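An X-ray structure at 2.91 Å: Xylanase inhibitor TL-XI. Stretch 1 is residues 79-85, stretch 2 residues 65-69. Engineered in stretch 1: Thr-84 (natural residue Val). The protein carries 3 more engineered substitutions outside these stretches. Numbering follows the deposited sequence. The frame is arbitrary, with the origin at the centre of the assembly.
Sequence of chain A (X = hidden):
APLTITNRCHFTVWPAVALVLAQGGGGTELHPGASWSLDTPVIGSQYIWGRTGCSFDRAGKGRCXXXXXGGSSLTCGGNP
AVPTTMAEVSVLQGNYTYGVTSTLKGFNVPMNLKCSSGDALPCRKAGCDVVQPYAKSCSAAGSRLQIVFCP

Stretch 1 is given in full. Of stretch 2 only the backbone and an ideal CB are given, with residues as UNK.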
# COMPACT_ATOMS: atom_id res chain seq x y z
N ASN A 79 7.65 -6.31 -7.72
CA ASN A 79 8.08 -5.31 -8.70
C ASN A 79 7.00 -4.82 -9.68
O ASN A 79 7.01 -5.22 -10.86
CB ASN A 79 9.28 -5.81 -9.47
CG ASN A 79 10.41 -6.20 -8.55
OD1 ASN A 79 10.69 -5.49 -7.58
ND2 ASN A 79 11.06 -7.33 -8.83
N PRO A 80 6.06 -3.97 -9.19
CA PRO A 80 5.08 -3.37 -10.10
C PRO A 80 5.73 -2.34 -11.04
O PRO A 80 6.88 -1.91 -10.79
CB PRO A 80 4.06 -2.70 -9.16
CG PRO A 80 4.79 -2.48 -7.85
CD PRO A 80 5.82 -3.60 -7.73
N ALA A 81 5.01 -1.96 -12.10
CA ALA A 81 5.53 -1.03 -13.09
C ALA A 81 5.72 0.41 -12.53
O ALA A 81 4.88 0.93 -11.78
CB ALA A 81 4.61 -1.03 -14.32
N VAL A 82 6.83 1.02 -12.92
CA VAL A 82 7.10 2.45 -12.70
C VAL A 82 6.10 3.30 -13.55
O VAL A 82 5.88 3.02 -14.74
CB VAL A 82 8.62 2.77 -13.09
CG1 VAL A 82 9.00 4.26 -12.99
CG2 VAL A 82 9.58 1.91 -12.27
N PRO A 83 5.51 4.36 -12.97
CA PRO A 83 5.80 4.80 -11.63
C PRO A 83 4.81 4.19 -10.67
O PRO A 83 3.70 3.81 -11.07
CB PRO A 83 5.58 6.30 -11.73
CG PRO A 83 4.53 6.48 -12.80
CD PRO A 83 4.52 5.25 -13.63
N THR A 84 5.23 4.11 -9.41
CA THR A 84 4.33 3.72 -8.33
C THR A 84 4.85 4.09 -6.95
O THR A 84 6.05 3.99 -6.68
CB THR A 84 4.02 2.21 -8.35
OG1 THR A 84 3.25 1.89 -7.18
CG2 THR A 84 5.30 1.34 -8.40
N THR A 85 3.95 4.53 -6.08
CA THR A 85 4.30 4.89 -4.72
C THR A 85 4.29 3.62 -3.88
O THR A 85 3.32 2.88 -3.92
CB THR A 85 3.28 5.86 -4.14
OG1 THR A 85 3.24 7.04 -5.00
CG2 THR A 85 3.68 6.28 -2.73
N UNK A 65 -3.03 0.93 -15.43
CA UNK A 65 -2.33 2.06 -16.03
C UNK A 65 -1.08 2.40 -15.21
O UNK A 65 0.00 2.64 -15.79
CB UNK A 65 -3.26 3.27 -16.13
N UNK A 66 -1.20 2.41 -13.88
CA UNK A 66 -0.04 2.58 -13.03
C UNK A 66 -0.02 1.55 -11.95
O UNK A 66 -1.06 1.19 -11.41
CB UNK A 66 -0.01 3.98 -12.42
N UNK A 67 1.19 1.09 -11.62
CA UNK A 67 1.38 0.14 -10.52
C UNK A 67 0.89 -1.26 -10.80
O UNK A 67 0.61 -2.00 -9.87
CB UNK A 67 0.67 0.66 -9.27
N UNK A 68 0.82 -1.64 -12.08
CA UNK A 68 0.38 -2.98 -12.49
C UNK A 68 1.38 -4.07 -12.14
O UNK A 68 2.55 -4.02 -12.55
CB UNK A 68 0.12 -3.00 -14.00
N UNK A 69 0.90 -5.06 -11.41
CA UNK A 69 1.72 -6.18 -11.02
C UNK A 69 1.17 -7.45 -11.65
O UNK A 69 0.29 -8.11 -11.10
CB UNK A 69 1.78 -6.31 -9.50

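Two stretches of one chain meet here. Contact runs through the middle and the C-terminal end of the second stretch.

Position 65 lies outside the contact. Nothing of stretch 1 comes within 5.5 Å of its ideal CB, so stretch 1 sets no limit on size or polarity. Many residues would suit. The deposited residue is Gln-65. Its side chain is extended at chi1 and chi2, both t. Gln-65 CG comes no nearer to stretch 1 than 8.4 Å, at Pro-83 CD. It touches a crystal neighbour.

Position 66 has an extended backbone, with phi -132° and psi 143°. Its CA-to-CB bond points sideways to stretch 1. The ideal CB sits 4.0 Å from Pro-83 O, and the ring of Pro-83 lies nearby. A beta-branched residue fits such backbone angles well. Threonine, valine or isoleucine would all be reasonable, and a small polar residue such as serine is not excluded. The deposited residue is Thr-66, with chi1 in the p well. Its CG2 comes to 4.4 Å from Pro-83 CD, so the methyl group approaches the proline ring. Thr-66 CB is 3.9 Å from Pro-83 O. Its hydroxyl, OG1, is hydrogen-bonded elsewhere in the structure.

Position 67 is the most telling. Phi is 72° and psi 25°, a left-handed conformation that favours glycine by itself, though asparagine or aspartate can also adopt it. The ideal CB points away from stretch 1 as a whole, yet lies 3.5 Å from Thr-84 OG1. That is an ordinary contact distance, so a CB would fit against the hydroxyl. The positive phi, not a clash, is the argument for glycine. The deposited residue is Gly-67. Gly-67 CA is 4.0 Å from Thr-84 CB; Thr-84 is engineered, valine in the natural sequence. Gly-67 O packs 3.6 Å from Pro-80 CB. Gly-67 N is 3.7 Å from both Ala-81 O and Pro-83 O, and makes no hydrogen bond to either.

Position 68 contributes mainly through its backbone. Its carbonyl O accepts a hydrogen bond from Ala-81 N at 3.2 Å, with an angle of 154°. The same O makes a CA-H...O contact with Pro-80 CA at 3.6 Å. The acceptor is the backbone carbonyl, so this bond does not select a side chain. The CA-to-CB bond points away and the nearest atom of stretch 1, Ala-81 CB, is 4.9 Å from the ideal CB, so stretch 1 restricts the choice little; polar or charged residues would suit, among others. The deposited residue is Asp-68, with chi1 in the t well. Its OD1 is hydrogen-bonded to a residue just outside the stretches.

Position 69 has its CA-to-CB bond sideways to stretch 1. The ideal CB is 4.3 Å from Pro-80 CB, an apolar neighbour. Alanine, valine, cysteine or a larger apolar residue would be plausible. The deposited residue is Cys-69. Its CB rests 4.3 Å from Pro-80 CB, an apolar contact. Cys-69 is also bonded covalently to a group elsewhere in the structure.

Stretch 2 (65-69) QTGDC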
# COMPACT_ATOMS: atom_id res chain seq x y z
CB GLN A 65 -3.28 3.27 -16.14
CG GLN A 65 -2.94 4.25 -17.29
CD GLN A 65 -3.79 5.51 -17.23
OE1 GLN A 65 -5.02 5.47 -17.35
NE2 GLN A 65 -3.12 6.67 -17.05
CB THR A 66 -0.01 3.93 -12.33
OG1 THR A 66 -1.21 4.09 -11.58
CG2 THR A 66 0.14 5.08 -13.34
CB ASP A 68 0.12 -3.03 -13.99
CG ASP A 68 -0.37 -4.40 -14.43
OD1 ASP A 68 -1.51 -4.79 -14.08
OD2 ASP A 68 0.39 -5.09 -15.14
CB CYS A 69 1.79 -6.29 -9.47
SG CYS A 69 3.03 -7.47 -8.77
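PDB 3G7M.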